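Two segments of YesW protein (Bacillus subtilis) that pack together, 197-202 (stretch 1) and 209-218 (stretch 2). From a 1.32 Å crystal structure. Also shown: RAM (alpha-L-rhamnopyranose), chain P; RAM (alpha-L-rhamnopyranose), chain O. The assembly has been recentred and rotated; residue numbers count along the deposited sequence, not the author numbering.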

ATOM      1  N   LYS A 197      -8.680  14.128  -2.205  1.00  9.69           N
ATOM      2  CA  LYS A 197      -9.881  14.892  -2.501  1.00 10.08           C
ATOM      3  C   LYS A 197     -10.369  15.595  -1.237  1.00  9.71           C
ATOM      4  O   LYS A 197     -10.409  15.006  -0.160  1.00  9.99           O
ATOM      5  CB  LYS A 197     -10.947  13.947  -3.056  1.00 10.24           C
ATOM      6  CG  LYS A 197     -12.231  14.615  -3.517  1.00 10.19           C
ATOM      7  CD  LYS A 197     -13.055  13.590  -4.293  1.00 11.19           C
ATOM      8  CE  LYS A 197     -14.323  14.179  -4.885  1.00 10.86           C
ATOM      9  NZ  LYS A 197     -15.341  14.467  -3.835  1.00 11.35           N
ATOM     10  N   THR A 198     -10.699  16.874  -1.383  1.00 10.09           N
ATOM     11  CA  THR A 198     -11.119  17.727  -0.271  1.00 10.12           C
ATOM     12  C   THR A 198     -12.375  18.480  -0.695  1.00 10.34           C
ATOM     13  O   THR A 198     -12.853  18.331  -1.821  1.00  9.91           O
ATOM     14  CB  THR A 198     -10.002  18.728   0.094  1.00 10.05           C
ATOM     15  OG1 THR A 198      -9.727  19.534  -1.055  1.00 11.07           O
ATOM     16  CG2 THR A 198      -8.729  17.993   0.529  1.00 10.93           C
ATOM     17  N   ALA A 199     -12.907  19.295   0.205  1.00 10.48           N
ATOM     18  CA  ALA A 199     -14.134  20.018  -0.071  1.00 10.85           C
ATOM     19  C   ALA A 199     -14.165  21.316   0.712  1.00 10.98           C
ATOM     20  O   ALA A 199     -13.296  21.578   1.550  1.00 10.72           O
ATOM     21  CB  ALA A 199     -15.340  19.158   0.286  1.00 10.72           C
ATOM     22  N   ASP A 200     -15.180  22.131   0.452  1.00 11.12           N
ATOM     23  CA  ASP A 200     -15.446  23.275   1.315  1.00 11.24           C
ATOM     24  C   ASP A 200     -15.530  22.753   2.739  1.00 11.23           C
ATOM     25  O   ASP A 200     -16.184  21.742   3.009  1.00 11.45           O
ATOM     26  CB  ASP A 200     -16.787  23.911   0.950  1.00 11.54           C
ATOM     27  CG  ASP A 200     -16.768  24.573  -0.407  1.00 12.08           C
ATOM     28  OD1 ASP A 200     -15.822  25.336  -0.689  1.00 12.38           O
ATOM     29  OD2 ASP A 200     -17.710  24.317  -1.189  1.00 13.63           O
ATOM     30  N   GLY A 201     -14.844  23.418   3.656  1.00 11.16           N
ATOM     31  CA  GLY A 201     -14.900  23.002   5.042  1.00 11.22           C
ATOM     32  C   GLY A 201     -13.778  22.082   5.476  1.00 11.31           C
ATOM     33  O   GLY A 201     -13.623  21.839   6.661  1.00 11.16           O
ATOM     34  N   THR A 202     -13.010  21.539   4.535  1.00 11.13           N
ATOM     35  CA  THR A 202     -11.813  20.789   4.900  1.00 11.10           C
ATOM     36  C   THR A 202     -10.871  21.742   5.635  1.00 11.19           C
ATOM     37  O   THR A 202     -10.658  22.866   5.183  1.00 11.85           O
ATOM     38  CB  THR A 202     -11.120  20.214   3.655  1.00 10.79           C
ATOM     39  OG1 THR A 202     -11.962  19.213   3.061  1.00 10.61           O
ATOM     40  CG2 THR A 202      -9.753  19.601   4.011  1.00 10.87           C
ATOM     41  N   VAL A 209      -9.306  26.663   6.985  1.00 11.84           N
ATOM     42  CA  VAL A 209     -10.395  25.993   6.290  1.00 12.35           C
ATOM     43  C   VAL A 209     -10.351  26.328   4.793  1.00 12.90           C
ATOM     44  O   VAL A 209     -10.162  27.486   4.402  1.00 13.84           O
ATOM     45  CB  VAL A 209     -11.758  26.346   6.930  1.00 12.23           C
ATOM     46  CG1 VAL A 209     -12.879  25.601   6.244  1.00 13.27           C
ATOM     47  CG2 VAL A 209     -11.754  26.012   8.420  1.00 12.80           C
ATOM     48  N   ILE A 210     -10.490  25.288   3.970  1.00 12.79           N
ATOM     49  CA  ILE A 210     -10.476  25.402   2.515  1.00 13.52           C
ATOM     50  C   ILE A 210     -11.851  25.816   1.986  1.00 13.18           C
ATOM     51  O   ILE A 210     -12.877  25.326   2.450  1.00 12.81           O
ATOM     52  CB  ILE A 210     -10.025  24.057   1.877  1.00 13.31           C
ATOM     53  CG1 ILE A 210      -8.567  23.765   2.259  1.00 14.87           C
ATOM     54  CG2 ILE A 210     -10.188  24.075   0.350  1.00 14.57           C
ATOM     55  CD1 ILE A 210      -8.072  22.384   1.897  1.00 14.36           C
ATOM     56  N   GLY A 211     -11.852  26.727   1.014  1.00 13.32           N
ATOM     57  CA  GLY A 211     -13.067  27.122   0.298  1.00 14.21           C
ATOM     58  C   GLY A 211     -14.079  27.895   1.121  1.00 15.12           C
ATOM     59  O   GLY A 211     -13.721  28.747   1.939  1.00 15.57           O
ATOM     60  N   ASN A 212     -15.346  27.568   0.894  1.00 15.65           N
ATOM     61  CA  ASN A 212     -16.497  28.167   1.550  1.00 17.01           C
ATOM     62  C   ASN A 212     -16.677  27.493   2.908  1.00 16.76           C
ATOM     63  O   ASN A 212     -17.280  26.426   3.000  1.00 17.13           O
ATOM     64  CB  ASN A 212     -17.717  27.921   0.653  1.00 17.93           C
ATOM     65  CG  ASN A 212     -18.913  28.789   0.996  1.00 20.98           C
ATOM     66  OD1 ASN A 212     -18.884  29.589   1.925  1.00 24.04           O
ATOM     67  ND2 ASN A 212     -19.983  28.629   0.220  1.00 23.97           N
ATOM     68  N   ALA A 213     -16.129  28.107   3.951  1.00 16.55           N
ATOM     69  CA  ALA A 213     -15.944  27.451   5.244  1.00 16.39           C
ATOM     70  C   ALA A 213     -17.186  26.757   5.796  1.00 16.30           C
ATOM     71  O   ALA A 213     -17.091  25.641   6.316  1.00 17.23           O
ATOM     72  CB  ALA A 213     -15.378  28.427   6.264  1.00 16.39           C
ATOM     73  N   ASN A 214     -18.342  27.400   5.647  1.00 15.69           N
ATOM     74  CA  ASN A 214     -19.567  26.958   6.302  1.00 15.83           C
ATOM     75  C   ASN A 214     -20.556  26.235   5.393  1.00 15.37           C
ATOM     76  O   ASN A 214     -21.627  25.820   5.844  1.00 15.85           O
ATOM     77  CB  ASN A 214     -20.255  28.158   6.952  1.00 16.27           C
ATOM     78  CG  ASN A 214     -19.311  28.955   7.827  1.00 16.96           C
ATOM     79  OD1 ASN A 214     -18.673  28.411   8.728  1.00 18.69           O
ATOM     80  ND2 ASN A 214     -19.202  30.247   7.548  1.00 18.08           N
ATOM     81  N   ALA A 215     -20.206  26.092   4.118  1.00 15.19           N
ATOM     82  CA  ALA A 215     -21.080  25.418   3.154  1.00 14.90           C
ATOM     83  C   ALA A 215     -21.357  23.987   3.592  1.00 14.55           C
ATOM     84  O   ALA A 215     -20.456  23.280   4.039  1.00 15.01           O
ATOM     85  CB  ALA A 215     -20.449  25.439   1.775  1.00 15.11           C
ATOM     86  N   ASP A 216     -22.618  23.576   3.494  1.00 14.24           N
ATOM     87  CA  ASP A 216     -23.026  22.238   3.894  1.00 13.92           C
ATOM     88  C   ASP A 216     -23.776  21.591   2.740  1.00 13.66           C
ATOM     89  O   ASP A 216     -24.935  21.924   2.472  1.00 14.48           O
ATOM     90  CB  ASP A 216     -23.905  22.302   5.148  1.00 13.98           C
ATOM     91  CG  ASP A 216     -24.219  20.935   5.727  1.00 14.99           C
ATOM     92  OD1 ASP A 216     -23.929  19.908   5.068  1.00 14.27           O
ATOM     93  OD2 ASP A 216     -24.767  20.885   6.856  1.00 16.20           O
ATOM     94  N   TYR A 217     -23.106  20.677   2.049  1.00 13.31           N
ATOM     95  CA  TYR A 217     -23.691  20.007   0.893  1.00 12.95           C
ATOM     96  C   TYR A 217     -24.146  18.592   1.203  1.00 12.94           C
ATOM     97  O   TYR A 217     -24.417  17.819   0.285  1.00 13.10           O
ATOM     98  CB  TYR A 217     -22.704  20.008  -0.276  1.00 13.20           C
ATOM     99  CG  TYR A 217     -22.442  21.389  -0.815  1.00 13.67           C
ATOM    100  CD1 TYR A 217     -23.406  22.055  -1.562  1.00 14.83           C
ATOM    101  CD2 TYR A 217     -21.230  22.031  -0.577  1.00 13.94           C
ATOM    102  CE1 TYR A 217     -23.178  23.322  -2.056  1.00 14.72           C
ATOM    103  CE2 TYR A 217     -20.988  23.304  -1.064  1.00 14.16           C
ATOM    104  CZ  TYR A 217     -21.969  23.944  -1.808  1.00 14.30           C
ATOM    105  OH  TYR A 217     -21.739  25.211  -2.295  1.00 15.32           O
ATOM    106  N   ARG A 218     -24.253  18.247   2.484  1.00 12.66           N
ATOM    107  CA  ARG A 218     -24.816  16.950   2.859  1.00 12.98           C
ATOM    108  C   ARG A 218     -26.305  16.944   2.556  1.00 13.38           C
ATOM    109  O   ARG A 218     -27.040  17.849   2.982  1.00 14.10           O
ATOM    110  CB  ARG A 218     -24.606  16.659   4.343  1.00 12.84           C
ATOM    111  CG  ARG A 218     -23.152  16.479   4.751  1.00 12.79           C
ATOM    112  CD  ARG A 218     -23.017  16.357   6.257  1.00 13.09           C
ATOM    113  NE  ARG A 218     -23.368  17.612   6.927  1.00 14.26           N
ATOM    114  CZ  ARG A 218     -23.319  17.800   8.245  1.00 14.32           C
ATOM    115  NH1 ARG A 218     -22.932  16.822   9.057  1.00 15.03           N
ATOM    116  NH2 ARG A 218     -23.660  18.980   8.751  1.00 16.28           N
TER
HETATM  117  C1  RAM P 642     -16.222  25.692  10.271  1.00 24.82           C
HETATM  118  C2  RAM P 642     -16.459  24.480   9.371  1.00 23.82           C
HETATM  119  C3  RAM P 642     -15.187  23.635   9.283  1.00 23.43           C
HETATM  120  C4  RAM P 642     -14.708  23.254  10.679  1.00 23.87           C
HETATM  121  C5  RAM P 642     -14.545  24.515  11.534  1.00 24.95           C
HETATM  122  C6  RAM P 642     -14.167  24.190  12.976  1.00 25.17           C
HETATM  123  O1  RAM P 642     -15.301  26.573   9.661  1.00 25.59           O
HETATM  124  O2  RAM P 642     -17.523  23.716   9.900  1.00 24.22           O
HETATM  125  O3  RAM P 642     -15.398  22.472   8.513  1.00 18.67           O
HETATM  126  O4  RAM P 642     -13.479  22.571  10.565  1.00 25.69           O
HETATM  127  O5  RAM P 642     -15.745  25.278  11.545  1.00 25.25           O
HETATM  128  C1  RAM O 641     -18.527  18.154  11.755  1.00 21.31           C
HETATM  129  C2  RAM O 641     -19.362  19.345  12.222  1.00 22.98           C
HETATM  130  C3  RAM O 641     -20.818  19.165  11.797  1.00 22.98           C
HETATM  131  C4  RAM O 641     -21.353  17.793  12.207  1.00 22.12           C
HETATM  132  C5  RAM O 641     -20.432  16.684  11.686  1.00 21.68           C
HETATM  133  C6  RAM O 641     -20.883  15.297  12.137  1.00 21.91           C
HETATM  134  O1  RAM O 641     -18.378  18.195  10.351  1.00 20.32           O
HETATM  135  O2  RAM O 641     -19.274  19.438  13.629  1.00 24.86           O
HETATM  136  O3  RAM O 641     -21.614  20.175  12.377  1.00 23.88           O
HETATM  137  O4  RAM O 641     -22.676  17.636  11.730  1.00 20.54           O
HETATM  138  O5  RAM O 641     -19.114  16.920  12.153  1.00 21.00           O
HETATM  139  O   HOH W   1     -19.326  26.306  -2.004  1.00 16.03           O

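Two of the three direct hydrogen bonds between the stretches are backbone to backbone; D200 supplies the third through its side chain. Stretch 1 leaves a strand and bends in a type II turn from A199 to T202, closed by the bond from T202 N to A199 O (3.0 Å). The side chain of T202 reinforces the bend, since A199 N donates to T202 OG1 at 3.0 Å. Stretch 2 has no regular helix or strand and lies against this turn, burying 405 Å² in all.

V209 opens the contact. Its CA approaches T202 O at 3.3 Å in a CA-H...O contact, while its methyl CG1 rests 3.5 Å from G201 CA. A branched aliphatic side chain suits this place, covering the bare backbone of a glycine without asking for a polar partner.

I210 carries both backbone-to-backbone hydrogen bonds of the contact. I210 N donates to T202 O at 2.7 Å, nearly straight at 173°, and I210 O accepts from G201 N at 3.0 Å. The residue thus uses both its amide and its carbonyl on the turn. The same carbonyl oxygen, I210 O, lies 3.5 Å from D200 CA, in a second CA-H...O contact. The side chain adds a nonpolar contact: I210 CD1 packs 3.9 Å from T202 CG2, methyl on methyl.

G211 leaves room for the aspartate. Its CA is 3.4 Å from D200 OD1, and a CB built on it would fall 2.2 Å from that same oxygen, a clash. Its positive phi of 69° also favours glycine. Just beyond, N212 N donates to D200 OD1 at 2.8 Å and 168°, so the carboxylate accepts a hydrogen bond from an amide that the chain presents to it. The aspartate's short side chain, with chi1 in the m rotamer, is enough to reach it.

N212 also begins a type I turn to A215, with A215 N bonded to N212 O at 3.2 Å. Within it, A213 O comes 3.7 Å from G201 CA. G201 suits this crowded spot: an ideal CB would lie 3.6 Å from A213 O, and at phi 95° it would jam against the preceding carbonyl. Nearby, G201 O accepts a hydrogen bond from O3 of the chain P rhamnose at 2.6 Å. A215 turns its small methyl inward, CB meeting D200 CB at a van der Waals distance of 4.1 Å.

D216 points away, leaving its carboxylate to pair with R218. Y217 points back toward stretch 1, and the slightly positive hydrogens of its ring edge suit the carboxylate, CE2 lying 3.4 Å from D200 OD2. Its hydroxyl reaches water 1, which donates to D200 OD2 at 2.7 Å, accepts from N212 ND2 at 3.3 Å and bonds Y217 OH at 2.7 Å. Finally, arginine's several N-H groups let R218 serve two partners: NH2 forms a salt bridge with D216 OD2 at 2.9 Å, while NH1 donates to O4 of the chain O rhamnose at 2.8 Å.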